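Local coordinates for protein FMN-dependent nitronate monooxygenase (PDB 5LSM) that probably oxidises propionate 3-nitronate with molecular oxygen to 3-oxopropanoate, using bound FMN as its cofactor, and so detoxifies nitronates, at residues E88-Y93 with N281-E286; Q175-G180 with T192-T197. One frame throughout, in Å; residues are numbered along the deposited sequence.

Contact 1 (E88-Y93 with N281-E286)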
# COMPACT_ATOMS: atom_id res chain seq x y z
N GLU A 88 7.67 30.83 -10.93
CA GLU A 88 9.05 31.09 -11.32
C GLU A 88 9.78 29.80 -11.61
O GLU A 88 10.56 29.71 -12.55
CB GLU A 88 9.78 31.86 -10.21
CG GLU A 88 11.15 32.38 -10.58
CD GLU A 88 11.93 32.89 -9.38
OE1 GLU A 88 11.32 33.14 -8.32
OE2 GLU A 88 13.17 33.05 -9.51
N GLN A 89 9.55 28.80 -10.76
CA GLN A 89 10.14 27.47 -10.94
C GLN A 89 9.75 26.76 -12.24
O GLN A 89 10.52 25.97 -12.78
CB GLN A 89 9.73 26.59 -9.78
CG GLN A 89 10.27 27.02 -8.44
CD GLN A 89 10.82 25.85 -7.67
OE1 GLN A 89 11.44 24.94 -8.23
NE2 GLN A 89 10.55 25.84 -6.37
N LEU A 90 8.55 27.03 -12.73
CA LEU A 90 8.06 26.42 -13.97
C LEU A 90 8.48 27.18 -15.25
O LEU A 90 8.18 26.73 -16.36
CB LEU A 90 6.54 26.27 -13.92
CG LEU A 90 6.01 25.55 -12.68
CD1 LEU A 90 4.49 25.63 -12.61
CD2 LEU A 90 6.48 24.11 -12.67
N ALA A 91 9.17 28.31 -15.09
CA ALA A 91 9.51 29.18 -16.21
C ALA A 91 10.09 28.42 -17.44
O ALA A 91 9.67 28.65 -18.57
CB ALA A 91 10.45 30.28 -15.75
N PRO A 92 11.01 27.47 -17.21
CA PRO A 92 11.56 26.68 -18.31
C PRO A 92 10.53 25.97 -19.20
O PRO A 92 10.69 25.92 -20.42
CB PRO A 92 12.42 25.64 -17.59
CG PRO A 92 12.85 26.31 -16.34
CD PRO A 92 11.69 27.17 -15.93
N TYR A 93 9.48 25.42 -18.58
CA TYR A 93 8.42 24.78 -19.36
C TYR A 93 7.63 25.81 -20.14
O TYR A 93 7.29 25.57 -21.29
CB TYR A 93 7.48 23.97 -18.47
CG TYR A 93 8.17 22.88 -17.70
CD1 TYR A 93 8.90 21.89 -18.36
CD2 TYR A 93 8.13 22.87 -16.32
CE1 TYR A 93 9.57 20.91 -17.65
CE2 TYR A 93 8.78 21.89 -15.59
CZ TYR A 93 9.50 20.91 -16.26
OH TYR A 93 10.14 19.95 -15.51
N ASN A 281 4.48 10.75 -14.94
CA ASN A 281 4.84 11.45 -16.16
C ASN A 281 6.09 12.35 -15.99
O ASN A 281 6.72 12.34 -14.92
CB ASN A 281 3.64 12.24 -16.74
CG ASN A 281 3.00 13.20 -15.73
OD1 ASN A 281 3.64 13.77 -14.88
ND2 ASN A 281 1.72 13.44 -15.91
N ARG A 282 6.49 13.04 -17.06
CA ARG A 282 7.73 13.82 -17.06
C ARG A 282 7.69 14.86 -15.94
O ARG A 282 8.68 15.04 -15.20
CB ARG A 282 7.91 14.52 -18.42
CG ARG A 282 9.14 15.44 -18.52
CD ARG A 282 9.07 16.28 -19.79
NE ARG A 282 10.04 17.38 -19.81
CZ ARG A 282 9.97 18.42 -20.64
NH1 ARG A 282 8.99 18.52 -21.53
NH2 ARG A 282 10.87 19.40 -20.56
N PHE A 283 6.56 15.56 -15.84
CA PHE A 283 6.42 16.63 -14.86
C PHE A 283 6.67 16.07 -13.45
O PHE A 283 7.49 16.60 -12.70
CB PHE A 283 5.02 17.28 -15.01
CG PHE A 283 4.80 18.49 -14.13
CD1 PHE A 283 5.79 19.45 -13.98
CD2 PHE A 283 3.60 18.67 -13.49
CE1 PHE A 283 5.58 20.56 -13.18
CE2 PHE A 283 3.39 19.76 -12.67
CZ PHE A 283 4.39 20.70 -12.51
N MET A 284 6.10 14.90 -13.15
CA MET A 284 6.30 14.30 -11.84
C MET A 284 7.74 13.83 -11.65
O MET A 284 8.32 14.03 -10.58
CB MET A 284 5.35 13.13 -11.62
CG MET A 284 3.87 13.49 -11.63
SD MET A 284 2.89 11.99 -11.81
CE MET A 284 1.54 12.57 -12.85
N ALA A 285 8.31 13.21 -12.68
CA ALA A 285 9.69 12.73 -12.60
C ALA A 285 10.71 13.87 -12.41
O ALA A 285 11.68 13.71 -11.67
CB ALA A 285 10.04 11.90 -13.81
N GLU A 286 10.47 15.03 -13.03
CA GLU A 286 11.47 16.11 -13.04
C GLU A 286 11.29 17.05 -11.88
O GLU A 286 12.25 17.64 -11.42
CB GLU A 286 11.41 16.91 -14.35
CG GLU A 286 11.89 16.12 -15.56
CD GLU A 286 11.74 16.88 -16.86
OE1 GLU A 286 11.22 18.02 -16.84
OE2 GLU A 286 12.10 16.33 -17.92
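Y93 points its ring edge-first at helix 282-287, its edge meeting R282 and E286, while F283 is met obliquely. CB points toward the other segment, and with CG anti to the carbonyl carbon (chi1 -59°) the hydroxyl ends beside E286. There Y93 OH donates to E286 OE1 at 2.6 Å. The carboxylate lies nearly coplanar with the phenol, the planes 12° apart, and OE1 accepts through its anti lone pair, the one away from OE2. One turn back on the same helix, R282 stretches out fully, CG anti to the backbone N, and ties down the other oxygen: R282 NE to E286 OE2 is a 3.0 Å salt bridge, with NE above the carboxylate plane while OE2 lies in the guanidinium plane. The carboxylate is thus held from two sides, and the arginine would be expected to favour the ionised carboxylate. The guanidinium stands almost upright to the phenol, 81° between planes, so that R282 NH2 comes to 3.5 Å from Y93 CE1 at the ring edge, while CE1 sits over a guanidinium face. R282 NH2 has a second carboxylate in E96, a turn further along the helix of Y93. Next to these polar groups the contact is apolar: L90 CD2 touches the edge of the F283 ring, 3.7 Å from CE1, and Y93 CE2 lies 4.2 Å from F283 CD1. F319 packs edge-to-face on Y93 and also meets F283, and helix 301-313 adds L307 and V304. Helix 282-287 itself starts at N281, whose OD1 caps M284 N at 3.2 Å. Away from the flavin, this is a helix-to-helix junction with buried aromatic side chains beside a charged pair, its short second helix opened by an asparagine N-cap.

Contact 2 (Q175-G180 with T192-T197). With FMN (flavin mononucleotide), chain I.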
# COMPACT_ATOMS: atom_id res chain seq x y z
N GLN A 175 -10.09 4.20 2.13
CA GLN A 175 -9.23 4.16 0.91
C GLN A 175 -7.78 3.88 1.20
O GLN A 175 -7.08 4.71 1.75
CB GLN A 175 -9.35 5.37 -0.02
CG GLN A 175 -9.01 6.67 0.62
CD GLN A 175 -8.38 7.69 -0.32
OE1 GLN A 175 -7.71 8.59 0.15
NE2 GLN A 175 -8.61 7.57 -1.61
N GLY A 176 -7.35 2.69 0.78
CA GLY A 176 -5.96 2.33 0.79
C GLY A 176 -5.15 3.19 -0.14
O GLY A 176 -5.68 3.76 -1.09
N LEU A 177 -3.85 3.23 0.11
CA LEU A 177 -2.90 3.93 -0.74
C LEU A 177 -2.95 3.52 -2.20
O LEU A 177 -2.48 4.26 -3.04
CB LEU A 177 -1.46 3.75 -0.20
CG LEU A 177 -1.04 4.59 1.02
CD1 LEU A 177 0.38 4.25 1.43
CD2 LEU A 177 -1.14 6.06 0.70
N GLU A 178 -3.49 2.33 -2.49
CA GLU A 178 -3.61 1.85 -3.88
C GLU A 178 -4.57 2.73 -4.72
O GLU A 178 -4.52 2.73 -5.95
CB GLU A 178 -4.12 0.40 -3.89
CG GLU A 178 -3.11 -0.67 -3.44
CD GLU A 178 -3.18 -1.06 -1.96
OE1 GLU A 178 -3.58 -0.22 -1.10
OE2 GLU A 178 -2.83 -2.23 -1.64
N ALA A 179 -5.48 3.43 -4.05
CA ALA A 179 -6.50 4.23 -4.72
C ALA A 179 -5.92 5.26 -5.67
O ALA A 179 -4.89 5.88 -5.38
CB ALA A 179 -7.40 4.92 -3.70
N GLY A 180 -6.61 5.45 -6.79
CA GLY A 180 -6.40 6.61 -7.66
C GLY A 180 -6.98 7.90 -7.08
O GLY A 180 -7.77 7.86 -6.15
N THR A 192 3.18 8.80 5.83
CA THR A 192 3.58 7.51 6.40
C THR A 192 2.57 6.96 7.42
O THR A 192 2.73 5.84 7.92
CB THR A 192 4.96 7.61 7.10
OG1 THR A 192 4.85 8.39 8.30
CG2 THR A 192 6.02 8.21 6.15
N GLU A 193 1.56 7.74 7.77
CA GLU A 193 0.48 7.24 8.62
C GLU A 193 -0.55 6.42 7.85
O GLU A 193 -1.29 5.62 8.44
CB GLU A 193 -0.19 8.40 9.36
CG GLU A 193 0.79 9.11 10.26
CD GLU A 193 0.18 9.62 11.54
OE1 GLU A 193 -0.92 10.23 11.48
OE2 GLU A 193 0.84 9.49 12.59
N GLN A 194 -0.53 6.55 6.53
CA GLN A 194 -1.52 5.90 5.68
C GLN A 194 -1.09 4.49 5.28
O GLN A 194 0.09 4.15 5.32
CB GLN A 194 -1.78 6.75 4.45
CG GLN A 194 -2.44 8.08 4.79
CD GLN A 194 -2.82 8.88 3.57
OE1 GLN A 194 -3.08 8.33 2.49
NE2 GLN A 194 -2.82 10.20 3.71
N LEU A 195 -2.08 3.66 4.97
CA LEU A 195 -1.90 2.23 4.84
C LEU A 195 -2.42 1.77 3.50
O LEU A 195 -3.32 2.39 2.92
CB LEU A 195 -2.69 1.49 5.92
CG LEU A 195 -2.54 1.80 7.42
CD1 LEU A 195 -3.07 0.61 8.22
CD2 LEU A 195 -1.10 2.07 7.79
N GLY A 196 -1.97 0.59 3.09
CA GLY A 196 -2.58 -0.08 1.96
C GLY A 196 -3.91 -0.72 2.30
O GLY A 196 -4.19 -1.03 3.47
N THR A 197 -4.71 -0.97 1.27
CA THR A 197 -6.05 -1.53 1.46
C THR A 197 -6.05 -2.75 2.38
O THR A 197 -6.92 -2.88 3.25
CB THR A 197 -6.71 -1.87 0.12
OG1 THR A 197 -7.19 -0.67 -0.48
CG2 THR A 197 -7.88 -2.86 0.32
N1 FMN I . -12.99 10.79 -4.65
C2 FMN I . -13.81 11.82 -4.28
O2 FMN I . -14.28 11.84 -3.12
N3 FMN I . -14.13 12.83 -5.12
C4 FMN I . -13.66 12.87 -6.38
O4 FMN I . -13.94 13.81 -7.15
C4A FMN I . -12.75 11.80 -6.83
N5 FMN I . -12.28 11.79 -8.08
C5A FMN I . -11.51 10.78 -8.54
C6 FMN I . -11.09 10.83 -9.86
C7 FMN I . -10.31 9.82 -10.39
C7M FMN I . -9.85 9.94 -11.82
C8 FMN I . -9.92 8.67 -9.52
C8M FMN I . -9.06 7.57 -10.10
C9 FMN I . -10.34 8.62 -8.19
C9A FMN I . -11.14 9.64 -7.65
N10 FMN I . -11.64 9.63 -6.31
C10 FMN I . -12.44 10.72 -5.89
C1' FMN I . -11.31 8.57 -5.34
C2' FMN I . -12.28 7.41 -5.42
O2' FMN I . -13.48 7.75 -4.70
C3' FMN I . -11.66 6.13 -4.82
O3' FMN I . -11.05 6.43 -3.57
C4' FMN I . -10.59 5.49 -5.70
O4' FMN I . -10.86 5.60 -7.11
C5' FMN I . -10.46 4.03 -5.30
O5' FMN I . -9.35 3.41 -5.94
P FMN I . -9.40 2.79 -7.42
O1P FMN I . -10.79 2.24 -7.64
O2P FMN I . -8.33 1.73 -7.37
O3P FMN I . -9.08 3.97 -8.26
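Segment 175-180 leaves a barrel strand and folds into a type I beta turn, G176 to A179, that runs against the extended backbone of 194-196, with G176 and T197 CA atoms only 3.9 Å apart. L177 N donates to L195 O at 3.0 Å, approaching above the carbonyl plane, and G176 CA makes a CA-H...O contact with the same oxygen. G176 has no side chain, and its CA packs 3.5 Å from T197 OG1, which is bonded to G216 O. E178 bends at chi2 (95°) so that OE1 reaches T197 N at 2.7 Å, nearly straight (168°), through its syn lone pair. L177 crosses Q194 at about a right angle, CD2 lying 3.5 Å from Q194 OE1, which accepts from R183. Q326 of the second subunit bonds Q194 O, placing this strip at the dimer interface. Beyond the turn the chain meets the cofactor: G180 N donates to FMN O3P at 3.2 Å, A179 CB packs on O5', and Q175 NE2 makes a weak bond to FMN O3'. The carboxylate of E178 thus takes a backbone N-H at the start of helix 197-207, where the helix dipole would favour its negative charge, and couples that helix start to the turn bearing the phosphate-binding glycine.

In the fold
From the N terminus the chain builds the first three strands of the TIM-barrel sheet, then helices 80-89 and 91-97 that supply the first half of contact 1. Strands 128-132, 150-155 and 171-175 follow, and contact 2 closes a short loop, 11 residues between its segments, carrying strand 181-182 before helix 197-207. The remaining barrel strands and the strand pair 265-268 and 276-279 come next, and helix 282-287 closes contact 1, with 187 residues between its segments. Contact 2 therefore nests within contact 1. Their centres lie 26 Å apart: contact 2 joins the loop after strand 171-175 to the start of helix 197-207 beside the FMN, and contact 1 joins helices 91-97 and 282-287 away from it.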